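Local atomic coordinates of C-type diheme-containing protein (Kuenenia stuttgartiensis, PDB entry 6H5L), a protein that binds heme c at two sites and probably transfers electrons within a multiheme reductase complex of an anammox bacterium. Residues B[203-206]-B[207-210]. Residues are numbered along the deposited sequence; the frame is centred on the assembly and turned at random.
Sequences LSDD and ERWY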
ATOM      1  N   LEU B 203     -32.708  34.541  15.395  1.00 45.06           N
ATOM      2  CA  LEU B 203     -32.146  33.623  16.373  1.00 35.74           C
ATOM      3  C   LEU B 203     -31.856  34.349  17.678  1.00 40.75           C
ATOM      4  O   LEU B 203     -31.595  35.554  17.691  1.00 36.59           O
ATOM      5  CB  LEU B 203     -30.853  32.980  15.851  1.00 39.67           C
ATOM      6  CG  LEU B 203     -30.945  32.249  14.512  1.00 42.51           C
ATOM      7  CD1 LEU B 203     -29.564  31.813  14.045  1.00 39.37           C
ATOM      8  CD2 LEU B 203     -31.881  31.056  14.621  1.00 43.73           C
ATOM      9  N   SER B 204     -31.908  33.600  18.777  1.00 41.26           N
ATOM     10  CA  SER B 204     -31.545  34.128  20.081  1.00 43.29           C
ATOM     11  C   SER B 204     -30.025  34.169  20.229  1.00 43.78           C
ATOM     12  O   SER B 204     -29.275  33.703  19.367  1.00 48.89           O
ATOM     13  CB  SER B 204     -32.170  33.285  21.194  1.00 37.39           C
ATOM     14  OG  SER B 204     -31.679  31.956  21.160  1.00 38.28           O
ATOM     15  N   ASP B 205     -29.571  34.751  21.341  1.00 36.28           N
ATOM     16  CA  ASP B 205     -28.139  34.784  21.622  1.00 36.73           C
ATOM     17  C   ASP B 205     -27.560  33.378  21.701  1.00 39.39           C
ATOM     18  O   ASP B 205     -26.485  33.110  21.150  1.00 43.80           O
ATOM     19  CB  ASP B 205     -27.872  35.543  22.922  1.00 36.32           C
ATOM     20  CG  ASP B 205     -28.005  37.043  22.762  1.00 37.31           C
ATOM     21  OD1 ASP B 205     -28.237  37.503  21.622  1.00 46.59           O
ATOM     22  OD2 ASP B 205     -27.872  37.766  23.773  1.00 38.58           O
ATOM     23  N   ASP B 206     -28.264  32.463  22.369  1.00 41.48           N
ATOM     24  CA  ASP B 206     -27.757  31.102  22.519  1.00 43.93           C
ATOM     25  C   ASP B 206     -27.715  30.371  21.182  1.00 44.63           C
ATOM     26  O   ASP B 206     -26.777  29.612  20.914  1.00 44.21           O
ATOM     27  CB  ASP B 206     -28.611  30.332  23.526  1.00 50.50           C
ATOM     28  CG  ASP B 206     -28.503  30.893  24.932  1.00 55.08           C
ATOM     29  OD1 ASP B 206     -28.756  32.103  25.112  1.00 62.59           O
ATOM     30  OD2 ASP B 206     -28.175  30.121  25.859  1.00 53.25           O
ATOM     31  N   GLU B 207     -28.722  30.588  20.331  1.00 41.84           N
ATOM     32  CA  GLU B 207     -28.772  29.879  19.057  1.00 43.54           C
ATOM     33  C   GLU B 207     -27.662  30.326  18.113  1.00 38.48           C
ATOM     34  O   GLU B 207     -27.184  29.526  17.300  1.00 39.06           O
ATOM     35  CB  GLU B 207     -30.139  30.068  18.400  1.00 42.55           C
ATOM     36  CG  GLU B 207     -31.282  29.433  19.172  1.00 45.38           C
ATOM     37  CD  GLU B 207     -32.629  29.679  18.526  1.00 45.60           C
ATOM     38  OE1 GLU B 207     -33.067  28.834  17.716  1.00 46.86           O
ATOM     39  OE2 GLU B 207     -33.244  30.724  18.822  1.00 49.88           O
ATOM     40  N   ARG B 208     -27.237  31.587  18.201  1.00 34.64           N
ATOM     41  CA  ARG B 208     -26.129  32.047  17.377  1.00 42.68           C
ATOM     42  C   ARG B 208     -24.782  31.561  17.894  1.00 47.32           C
ATOM     43  O   ARG B 208     -23.824  31.490  17.115  1.00 39.68           O
ATOM     44  CB  ARG B 208     -26.140  33.574  17.278  1.00 38.19           C
ATOM     45  CG  ARG B 208     -27.341  34.117  16.515  1.00 42.06           C
ATOM     46  CD  ARG B 208     -27.210  35.604  16.231  1.00 35.52           C
ATOM     47  NE  ARG B 208     -27.026  36.378  17.454  1.00 46.43           N
ATOM     48  CZ  ARG B 208     -28.018  36.765  18.250  1.00 42.40           C
ATOM     49  NH1 ARG B 208     -29.271  36.448  17.954  1.00 32.13           N
ATOM     50  NH2 ARG B 208     -27.755  37.466  19.342  1.00 46.52           N
ATOM     51  N   TRP B 209     -24.683  31.224  19.181  1.00 39.29           N
ATOM     52  CA  TRP B 209     -23.496  30.522  19.658  1.00 33.45           C
ATOM     53  C   TRP B 209     -23.503  29.071  19.195  1.00 38.54           C
ATOM     54  O   TRP B 209     -22.450  28.522  18.848  1.00 37.32           O
ATOM     55  CB  TRP B 209     -23.399  30.601  21.182  1.00 36.37           C
ATOM     56  CG  TRP B 209     -22.970  31.945  21.693  1.00 33.78           C
ATOM     57  CD1 TRP B 209     -23.728  32.832  22.400  1.00 31.76           C
ATOM     58  CD2 TRP B 209     -21.682  32.557  21.532  1.00 30.35           C
ATOM     59  NE1 TRP B 209     -22.994  33.956  22.691  1.00 35.38           N
ATOM     60  CE2 TRP B 209     -21.735  33.813  22.169  1.00 26.04           C
ATOM     61  CE3 TRP B 209     -20.492  32.165  20.913  1.00 28.00           C
ATOM     62  CZ2 TRP B 209     -20.645  34.679  22.204  1.00 25.29           C
ATOM     63  CZ3 TRP B 209     -19.410  33.026  20.948  1.00 26.25           C
ATOM     64  CH2 TRP B 209     -19.494  34.269  21.588  1.00 31.28           C
ATOM     65  N   TYR B 210     -24.676  28.430  19.194  1.00 37.46           N
ATOM     66  CA  TYR B 210     -24.802  27.110  18.579  1.00 39.09           C
ATOM     67  C   TYR B 210     -24.355  27.155  17.124  1.00 37.86           C
ATOM     68  O   TYR B 210     -23.564  26.319  16.673  1.00 34.32           O
ATOM     69  CB  TYR B 210     -26.247  26.608  18.655  1.00 42.42           C
ATOM     70  CG  TYR B 210     -26.878  26.550  20.031  1.00 44.72           C
ATOM     71  CD1 TYR B 210     -26.104  26.519  21.185  1.00 45.97           C
ATOM     72  CD2 TYR B 210     -28.261  26.514  20.169  1.00 42.39           C
ATOM     73  CE1 TYR B 210     -26.694  26.463  22.437  1.00 48.74           C
ATOM     74  CE2 TYR B 210     -28.856  26.458  21.412  1.00 46.11           C
ATOM     75  CZ  TYR B 210     -28.070  26.432  22.543  1.00 54.29           C
ATOM     76  OH  TYR B 210     -28.661  26.376  23.784  1.00 46.56           O
TER
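Residues 203-206 run straight on into 207-210 as the chain enters helix 205-217 of the second cytochrome c-like domain, and i to i+4 bonding starts at once: Arg-208 N donates to Ser-204 O (3.2 Å), Trp-209 N to Asp-205 O, and Tyr-210 N to Asp-206 O (3.0 Å). Ser-204 and Glu-207 close this helix start as a capping box. One half of the box is weak, Glu-207 N reaching Ser-204 OG at 3.4 Å. The other half is firmer, with Glu-207 OE2 gripped twice. Ser-204 N comes from above the carboxylate plane, nearly straight (167°). Ser-204 OG donates to the anti lone pair of the same OE2 at 3.1 Å. Ser-204 OG sits between its own N and carbonyl carbon (chi1 63°), which puts it within reach of both Glu-207 N and OE2. With an alanine at Glu-207, Ser-204 N would probably lose this acceptor and the hydroxyl keep at most its weak link from the backbone N, so the side-chain half of the box would go.

Leu-203 packs its CB on Arg-208 CG (3.8 Å) and Glu-207 CB, and also touches Ile-131 of helix 122-135. The Arg-208 chain bends at chi3 (-57°), carrying the guanidinium back over Ser-204 O and toward Asp-205, with which it forms a salt bridge whose exact geometry is doubtful; Arg-208 NE hydrogen-bonds to Thr-188 OG1. Further along, Asp-206 O lies over one face of the Tyr-210 ring, 3.2 Å from Tyr-210 CG.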